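PDB 6H17: mutual gliding-motility protein MglA from Myxococcus xanthus DK 1622, which binds and hydrolyses GTP as an intracellular switch that coordinates adventurous and social gliding motility and controls the direction and speed of movement. Local coordinates for residues I4-R9 with R68-R73; L44-T49 with F56-P61; A103-E108 with N141-P146. One frame throughout, in Å; residues are numbered along the deposited sequence.

All three contacts reach one mixed beta sheet of a small GTPase, at different places. Interaction 1 is a surface contact, its centre about 23 Å from that of the chain, where the turn after strand 3-5 meets the start of strand 71-78; a cation-pi stack dominates it. Interaction 2, also at the surface, is the hairpin of strands 45-49 and 52-62, the latter the sheet neighbour of strand 71-78, and rests on regular backbone bonds with apolar packing. Interaction 3 is buried and joins the end of strand 98-104 to the guanine-binding loop through ionic and polar groups. Interactions 1 and 3 lie on opposite sides of the chain's centre, about 40 Å apart between centres.

Interaction 1 (I4-R9 with R68-R73); sequences INYSSR and RGFKTR. With SO4 (sulfate ion), chain E.
Arg9 lays its guanidinium over one face of the Phe70 ring, the planes 21° apart and Arg9 CZ 4.1 Å from the Phe70 ring centroid, a stacked cation-pi pair. Within the stack the shortest distance is Arg9 NH2 to Phe70 CZ, 3.3 Å. The group is pinned in its own plane: Arg9 NE donates to Gly69 O (3.0 Å), nearly in line with that carbonyl, and on the other flank Arg9 NH1 reaches Tyr6 O at 3.2 Å. A bend at chi3 (-66°), after one at chi2, turns NE to Gly69 O. The backbone joins in, with Lys71 N bonded to Arg9 O at 2.8 Å. Beside the stack, Ile4 CG2 and Tyr6 CE1 each come within 3.9 Å of the Phe70 ring, at CE2 and CZ respectively. A water held by Arg68 O makes a weak further bond to Arg9 NH2. Further out, Asn5 OD1 accepts from Ser8 N in an Asx motif that ties down the turn carrying Arg9, and Ile11 of strand 10-18 touches both Ile4 and Phe70. The whole is a surface junction of loop and strand ends in the small-GTPase sheet, where strand 10-18 lies between strands 3-5 and 71-78.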
loop_
_atom_site.group_PDB
_atom_site.type_symbol
_atom_site.label_atom_id
_atom_site.label_comp_id
_atom_site.label_asym_id
_atom_site.label_seq_id
_atom_site.Cartn_x
_atom_site.Cartn_y
_atom_site.Cartn_z
ATOM N N ILE A 4 18.005 -6.146 6.564
ATOM C CA ILE A 4 18.251 -6.903 7.784
ATOM C C ILE A 4 19.653 -6.571 8.264
ATOM O O ILE A 4 20.634 -6.758 7.527
ATOM C CB ILE A 4 18.089 -8.417 7.583
ATOM C CG1 ILE A 4 16.725 -8.727 6.960
ATOM C CG2 ILE A 4 18.288 -9.158 8.908
ATOM C CD1 ILE A 4 16.464 -10.196 6.744
ATOM N N ASN A 5 19.752 -6.065 9.489
ATOM C CA ASN A 5 21.040 -5.816 10.136
ATOM C C ASN A 5 21.219 -6.925 11.168
ATOM O O ASN A 5 20.587 -6.908 12.227
ATOM C CB ASN A 5 21.037 -4.419 10.745
ATOM C CG ASN A 5 22.383 -4.025 11.324
ATOM O OD1 ASN A 5 23.156 -4.862 11.755
ATOM N ND2 ASN A 5 22.624 -2.716 11.404
ATOM N N TYR A 6 22.068 -7.906 10.858
ATOM C CA TYR A 6 22.255 -9.051 11.737
ATOM C C TYR A 6 23.073 -8.701 12.971
ATOM O O TYR A 6 23.071 -9.465 13.950
ATOM C CB TYR A 6 22.888 -10.208 10.964
ATOM C CG TYR A 6 21.955 -10.855 9.965
ATOM C CD1 TYR A 6 21.062 -11.834 10.366
ATOM C CD2 TYR A 6 21.971 -10.492 8.629
ATOM C CE1 TYR A 6 20.199 -12.435 9.462
ATOM C CE2 TYR A 6 21.110 -11.090 7.713
ATOM C CZ TYR A 6 20.232 -12.067 8.147
ATOM O OH TYR A 6 19.366 -12.677 7.265
ATOM N N SER A 7 23.782 -7.572 12.954
ATOM C CA SER A 7 24.520 -7.157 14.138
ATOM C C SER A 7 23.584 -6.510 15.144
ATOM O O SER A 7 23.547 -6.919 16.314
ATOM C CB SER A 7 25.644 -6.200 13.741
ATOM O OG SER A 7 26.607 -6.879 12.969
ATOM N N SER A 8 22.802 -5.512 14.715
ATOM C CA SER A 8 21.898 -4.819 15.622
ATOM C C SER A 8 20.609 -5.582 15.850
ATOM O O SER A 8 19.850 -5.242 16.761
ATOM C CB SER A 8 21.547 -3.442 15.067
ATOM O OG SER A 8 20.792 -3.588 13.879
ATOM N N ARG A 9 20.344 -6.598 15.037
ATOM C CA ARG A 9 19.129 -7.409 15.123
ATOM C C ARG A 9 17.895 -6.612 14.725
ATOM O O ARG A 9 16.842 -6.723 15.356
ATOM C CB ARG A 9 18.916 -8.039 16.505
ATOM C CG ARG A 9 20.130 -8.682 17.100
ATOM C CD ARG A 9 20.650 -9.733 16.201
ATOM N NE ARG A 9 19.741 -10.871 16.042
ATOM C CZ ARG A 9 20.025 -11.924 15.290
ATOM N NH1 ARG A 9 21.168 -11.963 14.615
ATOM N NH2 ARG A 9 19.173 -12.931 15.212
ATOM N N ARG A 68 11.195 -13.641 15.649
ATOM C CA ARG A 68 11.908 -13.922 16.886
ATOM C C ARG A 68 13.371 -13.540 16.738
ATOM O O ARG A 68 14.020 -13.910 15.758
ATOM C CB ARG A 68 11.791 -15.416 17.198
ATOM C CG ARG A 68 12.737 -15.908 18.268
ATOM C CD ARG A 68 12.128 -15.866 19.635
ATOM N NE ARG A 68 12.340 -17.149 20.299
ATOM C CZ ARG A 68 11.384 -18.045 20.534
ATOM N NH1 ARG A 68 11.688 -19.184 21.131
ATOM N NH2 ARG A 68 10.124 -17.800 20.190
ATOM N N GLY A 69 13.903 -12.824 17.728
ATOM C CA GLY A 69 15.307 -12.456 17.758
ATOM C C GLY A 69 15.655 -11.179 17.027
ATOM O O GLY A 69 16.851 -10.854 16.934
ATOM N N PHE A 70 14.670 -10.461 16.517
ATOM C CA PHE A 70 14.875 -9.203 15.808
ATOM C C PHE A 70 13.827 -8.198 16.272
ATOM O O PHE A 70 12.782 -8.569 16.821
ATOM C CB PHE A 70 14.707 -9.374 14.280
ATOM C CG PHE A 70 15.751 -10.244 13.640
ATOM C CD1 PHE A 70 15.586 -11.613 13.581
ATOM C CD2 PHE A 70 16.896 -9.693 13.090
ATOM C CE1 PHE A 70 16.553 -12.422 12.998
ATOM C CE2 PHE A 70 17.856 -10.484 12.501
ATOM C CZ PHE A 70 17.691 -11.850 12.456
ATOM N N LYS A 71 14.138 -6.913 16.097
ATOM C CA LYS A 71 13.144 -5.845 16.104
ATOM C C LYS A 71 12.766 -5.603 14.650
ATOM O O LYS A 71 13.644 -5.366 13.810
ATOM C CB LYS A 71 13.750 -4.564 16.695
ATOM C CG LYS A 71 12.899 -3.287 16.523
ATOM C CD LYS A 71 13.589 -2.036 17.096
ATOM C CE LYS A 71 14.673 -1.495 16.170
ATOM N NZ LYS A 71 14.151 -0.696 15.015
ATOM N N THR A 72 11.470 -5.663 14.347
ATOM C CA THR A 72 10.979 -5.502 12.997
ATOM C C THR A 72 10.070 -4.292 12.961
ATOM O O THR A 72 9.171 -4.154 13.796
ATOM C CB THR A 72 10.216 -6.741 12.516
ATOM O OG1 THR A 72 11.089 -7.874 12.568
ATOM C CG2 THR A 72 9.723 -6.553 11.097
ATOM N N ARG A 73 10.324 -3.424 12.002
ATOM C CA ARG A 73 9.485 -2.250 11.808
ATOM C C ARG A 73 9.025 -2.207 10.363
ATOM O O ARG A 73 9.774 -2.566 9.448
ATOM C CB ARG A 73 10.220 -0.968 12.184
ATOM C CG ARG A 73 10.550 -0.843 13.683
ATOM C CD ARG A 73 9.304 -0.755 14.562
ATOM N NE ARG A 73 9.641 -0.717 15.999
ATOM C CZ ARG A 73 9.603 -1.762 16.831
ATOM N NH1 ARG A 73 9.934 -1.590 18.109
ATOM N NH2 ARG A 73 9.223 -2.964 16.413
HETATM S S SO4 E . 8.353 -4.297 20.160
HETATM O O1 SO4 E . 8.389 -5.623 20.817
HETATM O O2 SO4 E . 9.516 -4.139 19.272
HETATM O O3 SO4 E . 7.135 -4.210 19.341
HETATM O O4 SO4 E . 8.323 -3.240 21.166
HETATM O O HOH W 1 16.772 -14.768 15.672
#

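Interaction 2 (L44-T49 with F56-P61)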
loop_
_atom_site.group_PDB
_atom_site.type_symbol
_atom_site.label_atom_id
_atom_site.label_comp_id
_atom_site.label_asym_id
_atom_site.label_seq_id
_atom_site.Cartn_x
_atom_site.Cartn_y
_atom_site.Cartn_z
ATOM N N LEU A 44 3.186 10.013 11.419
ATOM C CA LEU A 44 2.806 10.125 10.019
ATOM C C LEU A 44 3.299 11.462 9.490
ATOM O O LEU A 44 2.969 12.514 10.053
ATOM C CB LEU A 44 1.287 10.023 9.871
ATOM C CG LEU A 44 0.718 10.335 8.494
ATOM C CD1 LEU A 44 1.228 9.389 7.457
ATOM C CD2 LEU A 44 -0.822 10.281 8.552
ATOM N N ILE A 45 4.086 11.423 8.417
ATOM C CA ILE A 45 4.620 12.633 7.821
ATOM C C ILE A 45 4.363 12.652 6.328
ATOM O O ILE A 45 4.184 11.613 5.687
ATOM C CB ILE A 45 6.129 12.800 8.110
ATOM C CG1 ILE A 45 6.893 11.627 7.524
ATOM C CG2 ILE A 45 6.366 12.960 9.637
ATOM C CD1 ILE A 45 8.406 11.833 7.529
ATOM N N SER A 46 4.287 13.855 5.786
ATOM C CA SER A 46 4.256 14.082 4.356
ATOM C C SER A 46 5.645 14.484 3.885
ATOM O O SER A 46 6.430 15.108 4.620
ATOM C CB SER A 46 3.273 15.196 4.008
ATOM O OG SER A 46 1.947 14.793 4.272
ATOM N N LEU A 47 5.945 14.119 2.652
ATOM C CA LEU A 47 7.209 14.458 2.034
ATOM C C LEU A 47 6.973 14.969 0.627
ATOM O O LEU A 47 6.067 14.518 -0.076
ATOM C CB LEU A 47 8.135 13.242 1.986
ATOM C CG LEU A 47 8.524 12.714 3.373
ATOM C CD1 LEU A 47 9.209 11.374 3.212
ATOM C CD2 LEU A 47 9.411 13.683 4.104
ATOM N N SER A 48 7.791 15.932 0.247
ATOM C CA SER A 48 7.850 16.489 -1.098
ATOM C C SER A 48 9.231 17.097 -1.240
ATOM O O SER A 48 10.012 17.103 -0.289
ATOM C CB SER A 48 6.749 17.522 -1.315
ATOM O OG SER A 48 6.886 18.622 -0.438
ATOM N N THR A 49 9.540 17.599 -2.426
ATOM C CA THR A 49 10.838 18.205 -2.664
ATOM C C THR A 49 10.721 19.660 -3.093
ATOM O O THR A 49 9.657 20.132 -3.501
ATOM C CB THR A 49 11.678 17.445 -3.705
ATOM O OG1 THR A 49 11.139 17.658 -5.013
ATOM C CG2 THR A 49 11.725 15.963 -3.406
ATOM N N PHE A 56 2.913 15.580 -2.864
ATOM C CA PHE A 56 3.073 14.972 -1.557
ATOM C C PHE A 56 2.873 13.468 -1.604
ATOM O O PHE A 56 1.965 12.960 -2.276
ATOM C CB PHE A 56 2.044 15.508 -0.559
ATOM C CG PHE A 56 2.199 16.953 -0.235
ATOM C CD1 PHE A 56 3.257 17.400 0.552
ATOM C CD2 PHE A 56 1.272 17.879 -0.685
ATOM C CE1 PHE A 56 3.388 18.743 0.856
ATOM C CE2 PHE A 56 1.400 19.223 -0.378
ATOM C CZ PHE A 56 2.465 19.656 0.388
ATOM N N PHE A 57 3.690 12.761 -0.848
ATOM C CA PHE A 57 3.381 11.385 -0.479
ATOM C C PHE A 57 3.705 11.211 1.001
ATOM O O PHE A 57 4.288 12.086 1.647
ATOM C CB PHE A 57 4.115 10.380 -1.355
ATOM C CG PHE A 57 5.602 10.429 -1.228
ATOM C CD1 PHE A 57 6.250 9.584 -0.364
ATOM C CD2 PHE A 57 6.345 11.334 -1.966
ATOM C CE1 PHE A 57 7.620 9.615 -0.251
ATOM C CE2 PHE A 57 7.707 11.371 -1.861
ATOM C CZ PHE A 57 8.354 10.522 -1.010
ATOM N N ASP A 58 3.303 10.078 1.546
ATOM C CA ASP A 58 3.263 9.890 2.987
ATOM C C ASP A 58 4.218 8.798 3.423
ATOM O O ASP A 58 4.531 7.884 2.667
ATOM C CB ASP A 58 1.856 9.462 3.420
ATOM C CG ASP A 58 0.800 10.352 2.862
ATOM O OD1 ASP A 58 0.691 11.506 3.332
ATOM O OD2 ASP A 58 0.091 9.928 1.908
ATOM N N PHE A 59 4.642 8.904 4.688
ATOM C CA PHE A 59 5.507 7.944 5.363
ATOM C C PHE A 59 5.010 7.730 6.784
ATOM O O PHE A 59 4.731 8.695 7.505
ATOM C CB PHE A 59 6.954 8.473 5.397
ATOM C CG PHE A 59 7.907 7.619 6.212
ATOM C CD1 PHE A 59 8.531 6.526 5.641
ATOM C CD2 PHE A 59 8.176 7.900 7.549
ATOM C CE1 PHE A 59 9.417 5.738 6.389
ATOM C CE2 PHE A 59 9.062 7.109 8.295
ATOM C CZ PHE A 59 9.674 6.042 7.715
ATOM N N LEU A 60 4.911 6.458 7.185
ATOM C CA LEU A 60 4.438 6.126 8.527
ATOM C C LEU A 60 5.110 4.848 9.013
ATOM O O LEU A 60 4.893 3.776 8.430
ATOM C CB LEU A 60 2.925 5.906 8.527
ATOM C CG LEU A 60 2.299 5.345 9.809
ATOM C CD1 LEU A 60 2.580 6.238 11.001
ATOM C CD2 LEU A 60 0.794 5.201 9.624
ATOM N N PRO A 61 5.939 4.917 10.064
ATOM C CA PRO A 61 6.534 3.695 10.623
ATOM C C PRO A 61 5.674 3.080 11.711
ATOM O O PRO A 61 5.069 3.782 12.523
ATOM C CB PRO A 61 7.862 4.200 11.198
ATOM C CG PRO A 61 7.662 5.620 11.501
ATOM C CD PRO A 61 6.496 6.138 10.675
#
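Ile45 and Phe59 form a hydrogen-bonded antiparallel pair, Ile45 N to Phe59 O and Phe59 N to Ile45 O both 2.9 Å. Leu47 and Phe57 repeat the pattern, with Leu47 N to Phe57 O at 2.8 Å, and between them Ser46 and Asp58 make a non-hydrogen-bonded pair. The better-covered part is apolar. The side chains of Ile45 and Phe59 lie side by side, pointing the same way, Ile45 CG1 3.8 Å from Phe59 CB; with chi1 at 61°, CG1 sits between the backbone N and the carbonyl carbon. Leu47 CB lies above one face of the Phe57 ring, toward its rim and 4.1 Å from Phe57 CZ. Farther along, Leu44 CD1 meets Leu60 CB at 4.0 Å, and Tyr33 of helix 25-35 touches both leucines. The Phe56 end is more open to solvent. There the exposed Phe56 ring meets Ser48 obliquely, Ser48 OG 3.7 Å from Phe56 CE1, while that hydroxyl is hydrogen-bonded to Arg53 O. Ser46, also exposed, stands opposite Asp58, which is buried, and no hydrogen bond joins their side chains. Asp58 instead uses OD2 for the hydroxyls of Thr26 and Thr78. Its carboxylate lies about 4 Å, by nearest atoms, from the bound magnesium ion. The chemistry is therefore divided: backbone bonds and hydrocarbon hold the two strands of this hairpin together, while the acid on strand 52-62 faces the nucleotide site and is consistent with a second-shell role there, positioning threonine hydroxyls of the predicted GTP-binding segments.

Interaction 3 (A103-E108 with N141-P146); sequences ADSQIE and NKRDLP. With GSP (5'-guanosine-diphosphate-monothiophosphate), chain C.
Asp104 and Asn141 pair in parallel at the ends of strands 98-104 and 136-141, Asn141 N bonded to Ala103 O and Ser105 N to Asn141 O, before the chain from Lys142 to Leu145 folds into a type I turn. Residues 141-144, Asn-Lys-Arg-Asp, are the NKxD guanine-recognition motif of small GTPases. The side chains tie this loop to the end of strand 98-104 and the turn that follows it. The lysine chain, extended beyond CG, passes beside the Asp104 carboxylate, and Lys142 NZ closes a 2.8 Å salt bridge to Asp104 OD2, arriving from above the carboxylate plane; Leu22 O also accepts from this ammonium. Gln106 NE2 spans both oxygens of Asp104 on their syn sides, 3.1 Å from OD1 and from OD2, while Gln106 N reaches OD1 from the anti side in an Asx turn. Replacing Asp104 by an alanine would probably leave the Lys142 ammonium without its ionic mate and Gln106 NE2 without its two acceptors. Asn141 O is gripped twice by Ser105, whose N and OG approach from opposite faces of the carbonyl plane, OG at 2.7 Å. Arg143 NH1 adds a weak bond to that hydroxyl, its stronger partner being Val149 O. Beyond the polar cluster, Leu145 CD1 packs against Gln106 CD at 3.6 Å. On the ligand side Asn141 ND2 donates to the guanine N7 of the bound GTP analogue and to Cys23 O, while Asn141 OD1 accepts from Ala170 N. Asp144 reads the base through both oxygens: OD1 accepts from N2 of the analogue at 2.9 Å, and OD2 accepts from N1 at 2.8 Å with an N-H...O angle of 169°.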
loop_
_atom_site.group_PDB
_atom_site.type_symbol
_atom_site.label_atom_id
_atom_site.label_comp_id
_atom_site.label_asym_id
_atom_site.label_seq_id
_atom_site.Cartn_x
_atom_site.Cartn_y
_atom_site.Cartn_z
ATOM N N ALA A 103 -8.036 0.560 -4.935
ATOM C CA ALA A 103 -8.879 0.874 -6.080
ATOM C C ALA A 103 -10.013 1.789 -5.649
ATOM O O ALA A 103 -10.600 1.621 -4.572
ATOM C CB ALA A 103 -9.444 -0.415 -6.659
ATOM N N ASP A 104 -10.309 2.774 -6.479
ATOM C CA ASP A 104 -11.465 3.639 -6.261
ATOM C C ASP A 104 -12.692 2.951 -6.845
ATOM O O ASP A 104 -12.769 2.749 -8.056
ATOM C CB ASP A 104 -11.212 4.985 -6.940
ATOM C CG ASP A 104 -12.269 6.027 -6.603
ATOM O OD1 ASP A 104 -13.464 5.662 -6.490
ATOM O OD2 ASP A 104 -11.908 7.218 -6.436
ATOM N N SER A 105 -13.661 2.593 -6.010
ATOM C CA SER A 105 -14.788 1.813 -6.516
ATOM C C SER A 105 -15.714 2.607 -7.432
ATOM O O SER A 105 -16.589 2.002 -8.070
ATOM C CB SER A 105 -15.639 1.271 -5.360
ATOM O OG SER A 105 -14.942 0.281 -4.615
ATOM N N GLN A 106 -15.612 3.931 -7.486
ATOM C CA GLN A 106 -16.515 4.699 -8.341
ATOM C C GLN A 106 -16.402 4.238 -9.793
ATOM O O GLN A 106 -15.306 4.091 -10.340
ATOM C CB GLN A 106 -16.183 6.184 -8.275
ATOM C CG GLN A 106 -16.398 6.797 -6.928
ATOM C CD GLN A 106 -16.012 8.249 -6.911
ATOM O OE1 GLN A 106 -16.860 9.134 -7.068
ATOM N NE2 GLN A 106 -14.733 8.514 -6.755
ATOM N N ILE A 107 -17.551 4.065 -10.447
ATOM C CA ILE A 107 -17.567 3.507 -11.798
ATOM C C ILE A 107 -16.779 4.379 -12.767
ATOM O O ILE A 107 -16.077 3.861 -13.651
ATOM C CB ILE A 107 -19.020 3.236 -12.228
ATOM C CG1 ILE A 107 -19.060 2.343 -13.478
ATOM C CG2 ILE A 107 -19.796 4.546 -12.438
ATOM C CD1 ILE A 107 -20.410 1.690 -13.677
ATOM N N GLU A 108 -16.817 5.699 -12.576
ATOM C CA GLU A 108 -16.091 6.619 -13.446
ATOM C C GLU A 108 -14.582 6.429 -13.380
ATOM O O GLU A 108 -13.873 6.825 -14.314
ATOM C CB GLU A 108 -16.445 8.061 -13.056
ATOM C CG GLU A 108 -17.910 8.437 -13.273
ATOM C CD GLU A 108 -18.805 8.176 -12.060
ATOM O OE1 GLU A 108 -18.407 7.451 -11.120
ATOM O OE2 GLU A 108 -19.933 8.715 -12.052
ATOM N N ASN A 141 -11.908 0.471 -2.269
ATOM C CA ASN A 141 -12.229 1.595 -1.399
ATOM C C ASN A 141 -13.429 2.364 -1.936
ATOM O O ASN A 141 -13.878 2.183 -3.072
ATOM C CB ASN A 141 -10.994 2.492 -1.240
ATOM C CG ASN A 141 -11.134 3.495 -0.136
ATOM O OD1 ASN A 141 -11.719 3.204 0.917
ATOM N ND2 ASN A 141 -10.624 4.696 -0.358
ATOM N N LYS A 142 -13.960 3.230 -1.090
ATOM C CA LYS A 142 -15.124 4.071 -1.420
ATOM C C LYS A 142 -16.402 3.250 -1.610
ATOM O O LYS A 142 -17.263 3.586 -2.427
ATOM C CB LYS A 142 -14.882 5.030 -2.591
ATOM C CG LYS A 142 -13.522 5.729 -2.538
ATOM C CD LYS A 142 -13.530 7.058 -3.270
ATOM C CE LYS A 142 -12.157 7.701 -3.225
ATOM N NZ LYS A 142 -12.098 8.886 -4.143
ATOM N N ARG A 143 -16.582 2.218 -0.774
ATOM C CA ARG A 143 -17.788 1.403 -0.846
ATOM C C ARG A 143 -19.036 2.167 -0.441
ATOM O O ARG A 143 -20.143 1.700 -0.720
ATOM C CB ARG A 143 -17.673 0.154 0.038
ATOM C CG ARG A 143 -16.511 -0.769 -0.287
ATOM C CD ARG A 143 -16.454 -1.181 -1.740
ATOM N NE ARG A 143 -17.746 -1.683 -2.190
ATOM C CZ ARG A 143 -18.126 -1.763 -3.456
ATOM N NH1 ARG A 143 -17.299 -1.429 -4.422
ATOM N NH2 ARG A 143 -19.332 -2.220 -3.760
ATOM N N ASP A 144 -18.884 3.328 0.194
ATOM C CA ASP A 144 -20.002 4.126 0.663
ATOM C C ASP A 144 -20.689 4.906 -0.444
ATOM O O ASP A 144 -21.789 5.424 -0.224
ATOM C CB ASP A 144 -19.504 5.126 1.722
ATOM C CG ASP A 144 -18.442 6.064 1.187
ATOM O OD1 ASP A 144 -18.636 7.294 1.267
ATOM O OD2 ASP A 144 -17.409 5.585 0.677
ATOM N N LEU A 145 -20.087 5.014 -1.618
ATOM C CA LEU A 145 -20.601 5.930 -2.624
ATOM C C LEU A 145 -21.671 5.257 -3.497
ATOM O O LEU A 145 -21.558 4.067 -3.815
ATOM C CB LEU A 145 -19.467 6.471 -3.487
ATOM C CG LEU A 145 -18.527 7.408 -2.729
ATOM C CD1 LEU A 145 -17.413 7.902 -3.623
ATOM C CD2 LEU A 145 -19.313 8.580 -2.146
ATOM N N PRO A 146 -22.690 5.994 -3.902
ATOM C CA PRO A 146 -23.778 5.376 -4.678
ATOM C C PRO A 146 -23.340 4.936 -6.057
ATOM O O PRO A 146 -24.000 4.059 -6.644
ATOM C CB PRO A 146 -24.842 6.478 -4.737
ATOM C CG PRO A 146 -24.092 7.753 -4.527
ATOM C CD PRO A 146 -22.932 7.419 -3.610
HETATM P PG GSP C . -3.083 11.113 -4.486
HETATM O O3B GSP C . -4.486 10.616 -3.763
HETATM S S1G GSP C . -3.584 12.454 -5.699
HETATM O O2G GSP C . -2.162 11.559 -3.332
HETATM O O3G GSP C . -2.507 9.859 -5.151
HETATM P PB GSP C . -4.766 9.645 -2.542
HETATM O O1B GSP C . -4.957 8.255 -3.022
HETATM O O2B GSP C . -3.757 9.836 -1.476
HETATM P PA GSP C . -6.670 10.722 -0.645
HETATM O O1A GSP C . -6.489 9.693 0.367
HETATM O O2A GSP C . -6.081 12.043 -0.402
HETATM O O3A GSP C . -6.209 10.187 -2.070
HETATM O "O5'" GSP C . -8.244 10.824 -0.891
HETATM C "C5'" GSP C . -8.760 11.702 -1.879
HETATM C "C4'" GSP C . -10.176 12.132 -1.517
HETATM O "O4'" GSP C . -11.035 10.976 -1.478
HETATM C "C3'" GSP C . -10.247 12.765 -0.151
HETATM O "O3'" GSP C . -11.174 13.838 -0.174
HETATM C "C2'" GSP C . -10.762 11.669 0.778
HETATM O "O2'" GSP C . -11.460 12.110 1.906
HETATM C "C1'" GSP C . -11.657 10.901 -0.206
HETATM N N9 GSP C . -11.875 9.504 0.145
HETATM C C8 GSP C . -10.904 8.593 0.422
HETATM N N7 GSP C . -11.468 7.402 0.707
HETATM C C5 GSP C . -12.825 7.569 0.605
HETATM C C6 GSP C . -13.902 6.706 0.800
HETATM O O6 GSP C . -13.813 5.496 1.118
HETATM N N1 GSP C . -15.138 7.245 0.625
HETATM C C2 GSP C . -15.338 8.552 0.258
HETATM N N2 GSP C . -16.574 8.988 0.093
HETATM N N3 GSP C . -14.309 9.410 0.071
HETATM C C4 GSP C . -13.083 8.888 0.258
#